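Local atomic coordinates of catalase A (Saccharomyces cerevisiae, PDB entry 1A4E), a protein that uses heme to break down hydrogen peroxide into water and oxygen, probably protecting yeast cells from the peroxide made by peroxisomal oxidases. Residues B[64-69]-B[297-302]; B[217-222]-B[258-263]; B[188-193]-B[224-229]. All coordinates share one frame; numbering follows the deposited sequence.

In the fold
The three contacts lie in the heme-containing catalase domain. Interactions 1 and 2 belong to one antiparallel sheet, the catalase beta-barrel. Their centres are about 9 Å apart. Strand 259-267 of interaction 2 lies next to strand 294-303 of interaction 1, so the strand order is 59-68, 294-303, 259-267, 212-221. A salt bridge from Lys298 to Asp222 spans both. Interaction 3 joins two loops, its centre about 15 Å from that of interaction 2 and about 21 Å from that of interaction 1. It touches interaction 2 through Tyr192 and Arg193. Along the chain, 64-69 comes first and 297-302 last, and the segments of interactions 2 and 3 alternate between them. Interactions 1 and 2 thus bring distant segments side by side in one barrel.

Interaction 1: residues B[64-69]-B[297-302]; sequences GYFEVT and GKIVLN
Two neighbouring antiparallel strands of the catalase beta-barrel meet here, and Tyr65 and Val300 form one of their hydrogen-bonded pairs. Tyr65 N gives its hydrogen to Val300 O at 3.0 Å, and Val300 N returns one to Tyr65 O. Glu67 and Lys298 form the next such pair, with Lys298 N 2.9 Å from Glu67 O. Tyr65 holds CG between its backbone N and carbonyl carbon (chi1 61°), and its ring stands alongside Val300, pointing the same way. Val300 CB lies over one ring face, 4.1 Å from the ring centroid, a CH-pi contact. Asn302 ND2 reaches the ring edge, 3.6 Å from Tyr65 CE1. On the other face of the sheet, Phe66 presents its ring edge to Ile299, with Phe66 CD1 3.9 Å from Ile299 CG1. Gly297 lets the strands close up tightly: a CB there would collide with Glu67 O and the Phe66 ring. Glu67 OE1 forms a salt bridge with Arg87, which also makes a cation-pi contact with Tyr65. Strand 87-95 borders 59-68 on its far side, with backbone bonds such as Phe66 to Thr88. Strand 259-267 flanks 294-303, and its Val262 packs on both Phe66 and Ile299.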
# COMPACT_ATOMS: atom_id res chain seq x y z
N GLY B 64 25.13 -13.95 -13.62
CA GLY B 64 26.27 -14.79 -13.92
C GLY B 64 26.01 -16.22 -13.50
O GLY B 64 24.88 -16.70 -13.60
N TYR B 65 27.05 -16.91 -13.03
CA TYR B 65 26.90 -18.28 -12.57
C TYR B 65 27.93 -18.63 -11.51
O TYR B 65 28.97 -17.99 -11.37
CB TYR B 65 27.04 -19.28 -13.73
CG TYR B 65 28.38 -19.26 -14.47
CD1 TYR B 65 28.58 -18.41 -15.55
CD2 TYR B 65 29.42 -20.10 -14.04
CE1 TYR B 65 29.81 -18.38 -16.20
CE2 TYR B 65 30.65 -20.08 -14.69
CZ TYR B 65 30.84 -19.22 -15.76
OH TYR B 65 32.06 -19.20 -16.40
N PHE B 66 27.59 -19.67 -10.75
CA PHE B 66 28.48 -20.28 -9.79
C PHE B 66 28.86 -21.62 -10.43
O PHE B 66 28.01 -22.32 -10.96
CB PHE B 66 27.78 -20.53 -8.46
CG PHE B 66 28.60 -21.36 -7.48
CD1 PHE B 66 29.62 -20.77 -6.73
CD2 PHE B 66 28.35 -22.73 -7.34
CE1 PHE B 66 30.38 -21.54 -5.85
CE2 PHE B 66 29.11 -23.50 -6.46
CZ PHE B 66 30.13 -22.91 -5.71
N GLU B 67 30.15 -21.98 -10.39
CA GLU B 67 30.61 -23.26 -10.89
C GLU B 67 31.34 -23.99 -9.77
O GLU B 67 32.19 -23.40 -9.12
CB GLU B 67 31.57 -23.05 -12.06
CG GLU B 67 31.88 -24.36 -12.78
CD GLU B 67 32.86 -24.23 -13.94
OE1 GLU B 67 32.60 -23.47 -14.87
OE2 GLU B 67 33.89 -24.89 -13.90
N VAL B 68 31.02 -25.26 -9.52
CA VAL B 68 31.72 -26.06 -8.52
C VAL B 68 33.06 -26.47 -9.12
O VAL B 68 33.12 -26.95 -10.25
CB VAL B 68 30.92 -27.33 -8.16
CG1 VAL B 68 31.66 -28.14 -7.10
CG2 VAL B 68 29.55 -26.95 -7.64
N THR B 69 34.17 -26.26 -8.41
CA THR B 69 35.47 -26.69 -8.92
C THR B 69 36.12 -27.71 -8.00
O THR B 69 37.06 -28.40 -8.40
CB THR B 69 36.41 -25.46 -9.11
OG1 THR B 69 36.55 -24.78 -7.87
CG2 THR B 69 35.85 -24.52 -10.17
N GLY B 297 34.43 -23.22 -5.23
CA GLY B 297 34.13 -22.97 -6.63
C GLY B 297 34.31 -21.53 -7.06
O GLY B 297 35.09 -20.80 -6.46
N LYS B 298 33.60 -21.10 -8.11
CA LYS B 298 33.75 -19.76 -8.68
C LYS B 298 32.44 -19.04 -8.90
O LYS B 298 31.42 -19.67 -9.19
CB LYS B 298 34.39 -19.75 -10.07
CG LYS B 298 35.59 -20.62 -10.31
CD LYS B 298 36.70 -19.85 -11.02
CE LYS B 298 37.29 -18.76 -10.11
NZ LYS B 298 38.65 -18.46 -10.48
N ILE B 299 32.44 -17.71 -8.78
CA ILE B 299 31.30 -16.90 -9.18
C ILE B 299 31.83 -16.02 -10.32
O ILE B 299 32.80 -15.29 -10.13
CB ILE B 299 30.79 -16.04 -8.00
CG1 ILE B 299 30.13 -16.96 -6.97
CG2 ILE B 299 29.81 -14.97 -8.50
CD1 ILE B 299 29.67 -16.25 -5.68
N VAL B 300 31.27 -16.14 -11.52
CA VAL B 300 31.62 -15.28 -12.65
C VAL B 300 30.38 -14.43 -12.96
O VAL B 300 29.27 -14.95 -13.02
CB VAL B 300 31.99 -16.11 -13.91
CG1 VAL B 300 32.44 -15.18 -15.04
CG2 VAL B 300 33.10 -17.09 -13.59
N LEU B 301 30.53 -13.11 -13.11
CA LEU B 301 29.41 -12.28 -13.51
C LEU B 301 29.66 -11.87 -14.96
O LEU B 301 30.61 -11.16 -15.28
CB LEU B 301 29.32 -11.05 -12.61
CG LEU B 301 29.05 -11.28 -11.12
CD1 LEU B 301 28.99 -9.93 -10.44
CD2 LEU B 301 27.74 -12.02 -10.90
N ASN B 302 28.80 -12.37 -15.85
CA ASN B 302 29.01 -12.21 -17.28
C ASN B 302 27.83 -11.65 -18.07
O ASN B 302 27.85 -11.69 -19.31
CB ASN B 302 29.42 -13.57 -17.85
CG ASN B 302 28.36 -14.66 -17.75
OD1 ASN B 302 27.29 -14.52 -17.15
ND2 ASN B 302 28.66 -15.79 -18.37

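Interaction 2: residues B[217-222]-B[258-263]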
# COMPACT_ATOMS: atom_id res chain seq x y z
N VAL B 217 32.12 -18.36 5.09
CA VAL B 217 32.39 -18.31 3.66
C VAL B 217 33.17 -17.06 3.25
O VAL B 217 32.93 -15.95 3.73
CB VAL B 217 31.04 -18.42 2.90
CG1 VAL B 217 31.30 -18.62 1.42
CG2 VAL B 217 30.23 -19.61 3.40
N HIS B 218 34.14 -17.27 2.36
CA HIS B 218 35.00 -16.22 1.84
C HIS B 218 34.89 -16.22 0.32
O HIS B 218 35.10 -17.23 -0.33
CB HIS B 218 36.47 -16.48 2.22
CG HIS B 218 36.75 -16.42 3.71
ND1 HIS B 218 37.37 -15.45 4.38
CD2 HIS B 218 36.37 -17.37 4.62
CE1 HIS B 218 37.38 -15.78 5.64
NE2 HIS B 218 36.77 -16.94 5.77
N ILE B 219 34.54 -15.07 -0.26
CA ILE B 219 34.41 -14.93 -1.70
C ILE B 219 35.51 -13.94 -2.08
O ILE B 219 35.38 -12.73 -1.96
CB ILE B 219 32.98 -14.41 -2.03
CG1 ILE B 219 31.90 -15.36 -1.48
CG2 ILE B 219 32.82 -14.33 -3.54
CD1 ILE B 219 30.46 -15.01 -1.87
N LYS B 220 36.63 -14.50 -2.53
CA LYS B 220 37.83 -13.73 -2.83
C LYS B 220 37.93 -13.25 -4.27
O LYS B 220 37.87 -14.06 -5.19
CB LYS B 220 39.06 -14.56 -2.51
CG LYS B 220 39.16 -15.10 -1.09
CD LYS B 220 39.30 -13.97 -0.10
CE LYS B 220 40.23 -14.36 1.04
NZ LYS B 220 41.54 -14.72 0.53
N THR B 221 38.13 -11.95 -4.50
CA THR B 221 38.25 -11.44 -5.86
C THR B 221 39.49 -11.89 -6.61
O THR B 221 40.63 -11.80 -6.15
CB THR B 221 38.18 -9.89 -5.81
OG1 THR B 221 38.42 -9.48 -7.15
CG2 THR B 221 39.17 -9.22 -4.87
N ASP B 222 39.25 -12.41 -7.82
CA ASP B 222 40.32 -12.82 -8.70
C ASP B 222 40.97 -11.64 -9.40
O ASP B 222 42.02 -11.79 -10.01
CB ASP B 222 39.80 -13.79 -9.75
CG ASP B 222 39.20 -15.07 -9.18
OD1 ASP B 222 39.47 -15.45 -8.04
OD2 ASP B 222 38.42 -15.70 -9.90
N PRO B 258 34.17 -10.17 -14.30
CA PRO B 258 34.75 -10.32 -12.98
C PRO B 258 34.48 -11.68 -12.36
O PRO B 258 33.38 -12.22 -12.49
CB PRO B 258 34.17 -9.17 -12.20
CG PRO B 258 32.80 -8.99 -12.81
CD PRO B 258 33.10 -9.17 -14.29
N SER B 259 35.48 -12.28 -11.73
CA SER B 259 35.26 -13.53 -11.04
C SER B 259 35.82 -13.50 -9.64
O SER B 259 36.67 -12.68 -9.27
CB SER B 259 35.87 -14.68 -11.84
OG SER B 259 37.24 -14.46 -12.12
N TRP B 260 35.27 -14.38 -8.82
CA TRP B 260 35.64 -14.52 -7.43
C TRP B 260 35.80 -16.01 -7.16
O TRP B 260 35.11 -16.84 -7.77
CB TRP B 260 34.53 -13.97 -6.52
CG TRP B 260 34.35 -12.46 -6.50
CD1 TRP B 260 34.88 -11.71 -5.48
CD2 TRP B 260 33.70 -11.68 -7.43
NE1 TRP B 260 34.59 -10.46 -5.76
CE2 TRP B 260 33.89 -10.39 -6.90
CE3 TRP B 260 32.99 -11.83 -8.63
CZ2 TRP B 260 33.40 -9.26 -7.53
CZ3 TRP B 260 32.49 -10.70 -9.26
CH2 TRP B 260 32.69 -9.43 -8.72
N THR B 261 36.74 -16.40 -6.30
CA THR B 261 36.89 -17.79 -5.90
C THR B 261 36.25 -17.91 -4.51
O THR B 261 36.50 -17.10 -3.63
CB THR B 261 38.38 -18.17 -5.84
OG1 THR B 261 38.90 -17.94 -7.13
CG2 THR B 261 38.60 -19.62 -5.50
N VAL B 262 35.40 -18.91 -4.34
CA VAL B 262 34.70 -19.16 -3.09
C VAL B 262 35.44 -20.20 -2.26
O VAL B 262 35.80 -21.28 -2.73
CB VAL B 262 33.26 -19.64 -3.42
CG1 VAL B 262 32.47 -19.85 -2.14
CG2 VAL B 262 32.55 -18.61 -4.28
N TYR B 263 35.67 -19.88 -0.99
CA TYR B 263 36.34 -20.76 -0.03
C TYR B 263 35.50 -20.83 1.23
O TYR B 263 34.64 -19.98 1.45
CB TYR B 263 37.70 -20.25 0.43
CG TYR B 263 38.74 -20.01 -0.64
CD1 TYR B 263 38.83 -18.76 -1.26
CD2 TYR B 263 39.61 -21.04 -0.99
CE1 TYR B 263 39.79 -18.54 -2.25
CE2 TYR B 263 40.58 -20.82 -1.98
CZ TYR B 263 40.65 -19.57 -2.60
OH TYR B 263 41.59 -19.37 -3.59
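Asp222 reaches across to Ser259 and Thr261 at the end of an antiparallel strand pair in the catalase beta-barrel. Its carboxylate is shared between the two hydroxyls. Thr261 OG1 donates to Asp222 OD1 at 2.7 Å, on the syn lone pair. Ser259 OG donates to Asp222 OD2 at 2.8 Å and comes in on the anti side, 16° out of the carboxylate plane. This OG sits between the backbone N and the carbonyl carbon of Ser259 (chi1 55°), which points it at the carboxylate. The backbone of Asp222 joins in, with its N 3.0 Å from Ser259 O. Further along, Lys220 pairs with Thr261 and His218 with Tyr263, each through two backbone hydrogen bonds.

Tyr263 and Lys220 lie on the same face of the sheet as Thr261. Their side chains cross at about a right angle, and Lys220 CG comes 3.7 Å from Tyr263 CD1. The opposite face is largely apolar. Ile219 CG2 touches Trp260 CB at 3.5 Å. The indole meets the backbone of Thr221 obliquely, its CD1 3.4 Å from Thr221 CA. Trp260 NE1 bonds to Met195 O, which probably limits how the ring can turn. Val217 CG1 meets Val262 CG1 at 3.9 Å. Trp126 of strand 122-129 packs on both Ile219 and Val262.

The chemistry is divided between the two faces. One is mostly hydrophobic, though Thr221 OG1 on it bonds to Arg193 O. On the other, Asp222 OD2 also forms a salt bridge with Lys298 of the next strand. With two hydroxyl donors and a lysine around it, the carboxylate is probably kept in its charged form, and it links three neighbouring strands.

Interaction 3: residues B[188-193]-B[224-229]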
# COMPACT_ATOMS: atom_id res chain seq x y z
N THR B 188 36.75 2.19 1.18
CA THR B 188 36.45 2.81 -0.10
C THR B 188 37.08 2.00 -1.25
O THR B 188 38.13 2.37 -1.76
CB THR B 188 36.98 4.29 -0.12
OG1 THR B 188 38.35 4.24 0.24
CG2 THR B 188 36.23 5.21 0.83
N PRO B 189 36.49 0.87 -1.71
CA PRO B 189 36.99 0.05 -2.82
C PRO B 189 37.08 0.84 -4.12
O PRO B 189 36.36 1.81 -4.32
CB PRO B 189 36.02 -1.09 -2.95
CG PRO B 189 35.32 -1.12 -1.63
CD PRO B 189 35.20 0.35 -1.28
N ALA B 190 37.97 0.42 -5.03
CA ALA B 190 38.13 1.09 -6.32
C ALA B 190 36.94 0.86 -7.25
O ALA B 190 36.64 1.66 -8.14
CB ALA B 190 39.38 0.57 -7.02
N ASN B 191 36.29 -0.28 -6.99
CA ASN B 191 35.10 -0.73 -7.66
C ASN B 191 34.61 -2.04 -7.04
O ASN B 191 35.25 -2.58 -6.14
CB ASN B 191 35.38 -0.93 -9.15
CG ASN B 191 36.56 -1.83 -9.47
OD1 ASN B 191 36.55 -3.03 -9.23
ND2 ASN B 191 37.61 -1.26 -10.04
N TYR B 192 33.47 -2.56 -7.52
CA TYR B 192 32.89 -3.80 -7.01
C TYR B 192 33.64 -5.08 -7.39
O TYR B 192 33.52 -6.11 -6.73
CB TYR B 192 31.45 -3.92 -7.48
CG TYR B 192 30.52 -2.88 -6.87
CD1 TYR B 192 30.56 -2.63 -5.50
CD2 TYR B 192 29.63 -2.17 -7.69
CE1 TYR B 192 29.72 -1.68 -4.93
CE2 TYR B 192 28.78 -1.21 -7.12
CZ TYR B 192 28.84 -0.97 -5.75
OH TYR B 192 28.02 -0.02 -5.17
N ARG B 193 34.43 -4.99 -8.46
CA ARG B 193 35.23 -6.11 -8.94
C ARG B 193 36.52 -6.29 -8.13
O ARG B 193 37.21 -7.28 -8.26
CB ARG B 193 35.59 -5.88 -10.39
CG ARG B 193 34.36 -5.82 -11.28
CD ARG B 193 34.59 -4.94 -12.50
NE ARG B 193 35.76 -5.35 -13.25
CZ ARG B 193 36.74 -4.50 -13.57
NH1 ARG B 193 36.70 -3.22 -13.24
NH2 ARG B 193 37.79 -4.97 -14.22
N GLY B 224 41.83 -8.98 -7.59
CA GLY B 224 42.70 -8.42 -6.57
C GLY B 224 42.08 -7.22 -5.87
O GLY B 224 41.27 -6.50 -6.46
N ILE B 225 42.46 -7.02 -4.60
CA ILE B 225 42.00 -5.88 -3.82
C ILE B 225 42.67 -4.61 -4.34
O ILE B 225 43.89 -4.51 -4.49
CB ILE B 225 42.34 -6.12 -2.33
CG1 ILE B 225 41.51 -7.27 -1.78
CG2 ILE B 225 42.07 -4.85 -1.52
CD1 ILE B 225 39.99 -7.01 -1.74
N LYS B 226 41.81 -3.64 -4.64
CA LYS B 226 42.25 -2.35 -5.12
C LYS B 226 41.31 -1.35 -4.45
O LYS B 226 40.09 -1.54 -4.42
CB LYS B 226 42.14 -2.30 -6.64
CG LYS B 226 42.76 -1.06 -7.26
CD LYS B 226 42.41 -1.00 -8.73
CE LYS B 226 42.42 0.46 -9.19
NZ LYS B 226 41.63 0.62 -10.40
N ASN B 227 41.92 -0.32 -3.87
CA ASN B 227 41.22 0.70 -3.10
C ASN B 227 41.57 2.12 -3.55
O ASN B 227 42.53 2.38 -4.28
CB ASN B 227 41.56 0.62 -1.62
CG ASN B 227 41.25 -0.71 -0.96
OD1 ASN B 227 40.16 -1.25 -1.08
ND2 ASN B 227 42.22 -1.25 -0.23
N LEU B 228 40.72 3.02 -3.08
CA LEU B 228 40.90 4.44 -3.27
C LEU B 228 41.27 5.06 -1.93
O LEU B 228 41.03 4.50 -0.85
CB LEU B 228 39.61 5.09 -3.76
CG LEU B 228 38.97 4.65 -5.07
CD1 LEU B 228 37.66 5.39 -5.26
CD2 LEU B 228 39.92 4.90 -6.24
N THR B 229 41.92 6.23 -2.02
CA THR B 229 42.15 7.03 -0.83
C THR B 229 40.91 7.89 -0.66
O THR B 229 40.16 8.09 -1.63
CB THR B 229 43.41 7.93 -0.98
OG1 THR B 229 43.24 8.78 -2.10
CG2 THR B 229 44.67 7.09 -1.13
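Thr188 and Leu228 meet where two irregular loops of the catalase domain run together, one leading to strand 197-198 and the other to helix 230-239. The backbones form a single bridge, Pro189 with Asn227, with side-chain contacts around it. Leu228 N donates to Thr188 O at 3.0 Å, and the bond is nearly straight at 168°. Ala190 N donates to Lys226 O, also at 3.0 Å, but from above the carbonyl plane.

The Thr188 side chain adds a third bond. Its OG1 sits between the backbone N and the carbonyl carbon (chi1 54°), which turns the hydroxyl toward the other loop. There it donates to Leu228 O, also from above the carbonyl plane. Leu228 is thus held at both its N and its O by one residue. A valine in place of Thr188 would remove the hydroxyl and would probably leave Leu228 O without this donor, so that the segment before helix 230-239 is held less firmly.

Leu228 CG lies 3.9 Å from Ala190 CA, while Leu228 CD1 lies the same distance from Pro189 O. Beyond this contact, Leu228 also packs on Ile236 of helix 230-239, and Thr188 on Ala233 of that helix. Thr229 follows as the N-cap residue of the helix.

Lys226 holds CG anti to its backbone N (chi1 -171°) and runs extended to its tip. The chain passes alongside the methyl group of Ala190, which its carbons from CB to CE all touch. The nearest of them is Lys226 CE, 3.7 Å from Ala190 CB.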